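Local coordinates for ecdysteroid-phosphate phosphatase (Bombyx mori, PDB 3C7T) that releases active ecdysteroids from their inactive phosphate esters, chiefly ecdysone 22-phosphate, and also dephosphorylates phosphotyrosine, here represented by its homodimeric phosphoglycerate-mutase-like domain, at the interface of chains A and B. Coordinates in Å, arbitrary orientation; residue numbers count along the deposited sequence, not the author numbering. Chains: chain A/B, Ecdysteroid-phosphate phosphatase.

The three contacts belong to the two-fold interface of the homodimer, and each recurs with the chains exchanged. Contact 1, where a loop of chain A meets helix 62-77 of chain B, lies about 21 Å from contact 2 and 29 Å from contact 3, measured between centres of C-alpha atoms. Contacts 2 and 3 are about 12 Å apart and share B:Gly254. The C-terminal stretch of chain B links all three: it supplies B:Pro246, then a strand-like pairing, then B:Phe256. The centre of contact 3 lies about 7 Å from A:Arg11 of the active site, so dimerisation may help shape the partner's catalytic surroundings.

Contact 1: the interface of chains A and B. Residues chain A 35, 38, 42; chain B 70, 73-74, 77, 245-246.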
# COMPACT_ATOMS: atom_id res chain seq x y z
N ARG A 35 14.55 -7.71 8.61
CA ARG A 35 13.30 -6.97 8.42
C ARG A 35 12.51 -6.98 9.74
O ARG A 35 12.15 -8.05 10.26
CB ARG A 35 12.47 -7.59 7.30
CG ARG A 35 11.22 -6.77 6.95
CD ARG A 35 10.33 -7.50 5.98
NE ARG A 35 9.77 -8.73 6.55
CZ ARG A 35 8.63 -9.30 6.14
NH1 ARG A 35 7.89 -8.74 5.18
NH2 ARG A 35 8.22 -10.42 6.72
N LEU A 38 6.58 -5.08 8.41
CA LEU A 38 6.10 -5.60 7.11
C LEU A 38 6.22 -4.60 5.98
O LEU A 38 6.28 -5.00 4.83
CB LEU A 38 4.66 -6.10 7.18
CG LEU A 38 4.40 -7.25 8.12
CD1 LEU A 38 2.89 -7.49 8.11
CD2 LEU A 38 5.18 -8.49 7.66
N LEU A 42 12.15 -6.45 2.03
CA LEU A 42 12.40 -7.85 2.39
C LEU A 42 13.90 -8.11 2.65
O LEU A 42 14.27 -8.86 3.56
CB LEU A 42 11.91 -8.76 1.27
CG LEU A 42 10.39 -8.87 1.10
CD1 LEU A 42 10.04 -9.65 -0.17
CD2 LEU A 42 9.79 -9.53 2.32
N LEU B 70 0.46 -8.57 2.80
CA LEU B 70 1.76 -8.54 3.49
C LEU B 70 1.76 -9.45 4.71
O LEU B 70 2.77 -10.08 5.05
CB LEU B 70 2.11 -7.10 3.88
CG LEU B 70 2.50 -6.15 2.77
CD1 LEU B 70 2.60 -4.73 3.34
CD2 LEU B 70 3.85 -6.60 2.22
N GLU B 73 1.94 -13.00 3.38
CA GLU B 73 3.34 -13.23 2.94
C GLU B 73 4.25 -13.43 4.13
O GLU B 73 5.16 -14.26 4.07
CB GLU B 73 3.84 -12.06 2.09
CG GLU B 73 5.30 -12.16 1.62
CD GLU B 73 5.78 -10.90 0.89
OE1 GLU B 73 5.76 -9.82 1.51
OE2 GLU B 73 6.18 -10.99 -0.29
N GLY B 74 4.06 -12.63 5.18
CA GLY B 74 4.79 -12.79 6.45
C GLY B 74 4.62 -14.16 7.09
O GLY B 74 5.61 -14.77 7.55
N MET B 77 6.53 -16.68 4.86
CA MET B 77 7.97 -16.57 5.11
C MET B 77 8.40 -17.22 6.41
O MET B 77 9.51 -17.80 6.50
CB MET B 77 8.39 -15.11 5.11
CG MET B 77 8.35 -14.51 3.73
SD MET B 77 8.54 -12.74 3.87
CE MET B 77 10.13 -12.64 4.76
N CYS B 245 5.28 -13.18 12.32
CA CYS B 245 5.76 -12.14 11.42
C CYS B 245 5.65 -10.76 12.08
O CYS B 245 4.84 -10.60 13.02
CB CYS B 245 5.00 -12.18 10.09
SG CYS B 245 3.27 -11.72 10.17
N PRO B 246 6.43 -9.78 11.60
CA PRO B 246 6.46 -8.46 12.23
C PRO B 246 5.16 -7.66 12.07
O PRO B 246 4.30 -7.98 11.22
CB PRO B 246 7.62 -7.73 11.51
CG PRO B 246 8.22 -8.68 10.54
CD PRO B 246 7.32 -9.86 10.43
O HOH W 1 5.46 -9.68 4.25
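The guanidinium of A:Arg35 lies between B:Met77 and B:Pro246. On one face rests the thioether end of the methionine, with CE 3.5 Å from A:Arg35 NH2; its side chain crosses the arginine obliquely, and pliable methionine can mould itself to such a flat cation. On the opposite face the ring carbon CD of B:Pro246 sits above NH2. Each face also gains a leucine methyl, A:Leu38 CD2 on the proline side and A:Leu42 CD2 on the methionine side. At the edge, in the guanidinium plane, A:Arg35 NH1 gives a nearly straight hydrogen bond (170° at H) to water 1, which lies 2.8 Å from B:Leu70 O and 2.8 Å from the carboxylate OE1 of B:Glu73. Arginine suits this place because its flat faces accept apolar cover while its N-H groups stay in plane. The bend at chi3 (65°) turns its tip towards helix 62-77. NH1 and B:Glu73 OE1 are 4.4 Å apart, but their opposite charges would probably attract across the water. A:Leu38 crosses B:Pro246 at about a right angle, its branch point CG and both methyls packed against the proline's carbonyl oxygen, with CG 3.2 Å from B:Pro246 O. A:Leu42 CD2 lies 3.8 Å from B:Met77 SD.

Contact 2: the interface of chains A and B. Residues chain A 249-252; chain B 251-254.
A:Asn250 and B:Ser253 face each other as an antiparallel beta bridge between the C-terminal stretches of the two subunits. This is the tight part of the contact. A:Asn250 N donates to B:Ser253 O over 2.9 Å, and B:Ser253 N returns a bond of 2.9 Å to A:Asn250 O, so a pair of backbone links fixes the register. Small residues suit such close strands: B:Gly254, without a side chain, lets A:Ile249 CG1 lie 4.1 Å from its CA, and B:Ser253 offers its CB to the amide oxygen A:Asn250 OD1. B:Ser252 belongs here too, its CB 3.4 Å from A:Asn250 O and 3.8 Å from A:Ser252 N, packing by van der Waals contact beside the two-fold axis. A chi1 of 64° sets the asparagine CG between the backbone N and the carbonyl carbon, and the amide leans forward along the chain, where ND2 bonds A:Ser251 O at 3.0 Å with that oxygen nearly in the amide plane, although ND2 stands above the carbonyl plane. Its reach to B:Ser251 O across the contact is weak. A leucine in place of A:Asn250, having no side-chain N-H, would probably leave A:Ser251 O without that donor, give up the weak reach to B:Ser251 O and brace the extended strand less firmly. The looser side lies at A:Ser251 and B:Ser251, which hide little surface. Together with its symmetry twin, the bridge stitches the subunits' C-terminal stretches into the homodimer.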
# COMPACT_ATOMS: atom_id res chain seq x y z
N ILE A 249 -4.98 8.47 -3.23
CA ILE A 249 -4.87 8.86 -1.84
C ILE A 249 -4.89 7.62 -0.96
O ILE A 249 -5.69 6.71 -1.18
CB ILE A 249 -6.04 9.82 -1.38
CG1 ILE A 249 -5.86 10.22 0.08
CG2 ILE A 249 -7.42 9.22 -1.69
CD1 ILE A 249 -6.95 11.14 0.63
N ASN A 250 -4.04 7.60 0.06
CA ASN A 250 -4.16 6.57 1.10
C ASN A 250 -3.99 7.17 2.48
O ASN A 250 -3.39 8.25 2.63
CB ASN A 250 -3.19 5.39 0.89
CG ASN A 250 -1.75 5.80 1.00
OD1 ASN A 250 -1.12 6.13 -0.01
ND2 ASN A 250 -1.21 5.78 2.23
N SER A 251 -4.52 6.49 3.48
CA SER A 251 -4.39 6.94 4.86
C SER A 251 -3.21 6.25 5.53
O SER A 251 -2.54 5.39 4.93
CB SER A 251 -5.68 6.68 5.64
OG SER A 251 -5.88 5.29 5.85
N SER A 252 -2.92 6.65 6.76
CA SER A 252 -1.82 6.06 7.52
C SER A 252 -2.32 4.82 8.29
O SER A 252 -3.54 4.57 8.40
CB SER A 252 -1.33 7.10 8.55
OG SER A 252 -2.38 7.37 9.48
N SER B 251 2.60 5.43 6.12
CA SER B 251 2.16 6.80 6.26
C SER B 251 1.04 7.10 5.28
O SER B 251 0.64 6.25 4.45
CB SER B 251 3.36 7.74 6.09
OG SER B 251 3.73 7.80 4.72
N SER B 252 0.50 8.31 5.36
CA SER B 252 -0.53 8.73 4.42
C SER B 252 0.05 9.35 3.13
O SER B 252 1.24 9.68 3.03
CB SER B 252 -1.48 9.71 5.10
OG SER B 252 -0.75 10.85 5.55
N SER B 253 -0.80 9.54 2.13
CA SER B 253 -0.40 10.28 0.96
C SER B 253 -1.65 10.88 0.36
O SER B 253 -2.59 10.15 0.04
CB SER B 253 0.31 9.35 -0.04
OG SER B 253 0.75 10.09 -1.19
N GLY B 254 -1.64 12.20 0.20
CA GLY B 254 -2.82 12.90 -0.27
C GLY B 254 -2.97 12.84 -1.78
O GLY B 254 -2.15 12.27 -2.49

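Contact 3: the interface of chains A and B. Residues chain A 196, 225-226, 229-230; chain B 254-256, 260.
B:Phe256 inserts its ring into an apolar pocket of the neighbouring histidine phosphatase (branch 1) domain, beside its catalytic site: A:Val225 directly follows A:Lys224 of the tungstate pocket, and A:Leu196 is on helix 193-204, which begins just after the active-site A:His192. The apolar contacts fall mainly on one face of the ring. A:Ala229 CB stands over it, 3.7 Å from CG, and A:Leu196 points towards the oncoming phenylalanine and lays CD2 over the same face, 3.8 Å from CZ. Alanine is short enough to let the ring settle, whereas leucine extends to its far end. A:Val225 runs alongside the phenylalanine, its compact branch CG1 leaning over CE1 (3.5 Å). The base of the side chain is held by A:Pro226, whose CD lies 3.7 Å from B:Phe256 CB, its rigid ring crossing at about a right angle. With CG anti to the backbone N (chi1 179°), the phenylalanine stretches away from its own chain into this pocket. Among contacts with backbone oxygens, A:Leu230 O lies beside CD2 and CE2, 3.3 Å from CE2, where the slightly positive ring hydrogens would probably suit a carbonyl. B:Ile260, of the 3-10 helix 258-261, puts CD1 beside CE1 of its own chain's phenylalanine and 4.3 Å from A:Val225 CG1 across the contact.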
# COMPACT_ATOMS: atom_id res chain seq x y z
N LEU A 196 8.15 17.66 -11.22
CA LEU A 196 6.93 17.99 -11.95
C LEU A 196 6.97 19.42 -12.47
O LEU A 196 6.75 19.65 -13.67
CB LEU A 196 5.68 17.72 -11.11
CG LEU A 196 5.22 16.25 -11.03
CD1 LEU A 196 6.22 15.33 -10.31
CD2 LEU A 196 3.85 16.18 -10.32
N VAL A 225 4.18 18.03 -3.64
CA VAL A 225 3.21 17.14 -4.28
C VAL A 225 3.27 15.76 -3.57
O VAL A 225 4.33 15.39 -3.04
CB VAL A 225 3.44 17.02 -5.80
CG1 VAL A 225 3.34 18.41 -6.46
CG2 VAL A 225 4.78 16.36 -6.11
N PRO A 226 2.15 15.02 -3.55
CA PRO A 226 2.10 13.72 -2.87
C PRO A 226 3.05 12.66 -3.44
O PRO A 226 3.54 12.80 -4.56
CB PRO A 226 0.66 13.28 -3.10
CG PRO A 226 -0.10 14.57 -3.33
CD PRO A 226 0.84 15.39 -4.11
N ALA A 229 2.85 11.46 -7.10
CA ALA A 229 2.11 12.47 -7.86
C ALA A 229 2.59 12.44 -9.32
O ALA A 229 3.79 12.40 -9.60
CB ALA A 229 2.31 13.83 -7.30
N LEU A 230 1.63 12.43 -10.24
CA LEU A 230 1.91 12.29 -11.65
C LEU A 230 1.48 13.55 -12.39
O LEU A 230 0.34 14.02 -12.27
CB LEU A 230 1.16 11.07 -12.23
CG LEU A 230 1.36 10.78 -13.71
CD1 LEU A 230 2.77 10.30 -14.06
CD2 LEU A 230 0.32 9.76 -14.20
N GLY B 254 -1.64 12.20 0.20
CA GLY B 254 -2.82 12.90 -0.27
C GLY B 254 -2.97 12.84 -1.78
O GLY B 254 -2.15 12.27 -2.49
N ARG B 255 -4.04 13.46 -2.25
CA ARG B 255 -4.43 13.32 -3.64
C ARG B 255 -3.91 14.51 -4.42
O ARG B 255 -4.18 15.66 -4.05
CB ARG B 255 -5.93 13.26 -3.70
CG ARG B 255 -6.44 12.52 -4.88
CD ARG B 255 -7.92 12.28 -4.68
NE ARG B 255 -8.49 11.56 -5.81
CZ ARG B 255 -9.26 12.10 -6.74
NH1 ARG B 255 -9.57 13.39 -6.70
NH2 ARG B 255 -9.74 11.33 -7.70
N PHE B 256 -3.17 14.25 -5.50
CA PHE B 256 -2.60 15.31 -6.30
C PHE B 256 -3.64 15.92 -7.26
O PHE B 256 -4.48 15.19 -7.84
CB PHE B 256 -1.35 14.80 -7.06
CG PHE B 256 -0.70 15.83 -7.93
CD1 PHE B 256 -0.23 17.01 -7.39
CD2 PHE B 256 -0.54 15.61 -9.31
CE1 PHE B 256 0.38 17.97 -8.19
CE2 PHE B 256 0.06 16.57 -10.12
CZ PHE B 256 0.53 17.75 -9.56
N ILE B 260 -2.61 22.34 -10.47
CA ILE B 260 -1.66 23.26 -9.83
C ILE B 260 -0.41 23.49 -10.68
O ILE B 260 0.33 24.44 -10.45
CB ILE B 260 -1.27 22.87 -8.40
CG1 ILE B 260 -0.50 21.55 -8.40
CG2 ILE B 260 -2.51 22.84 -7.50
CD1 ILE B 260 0.50 21.47 -7.25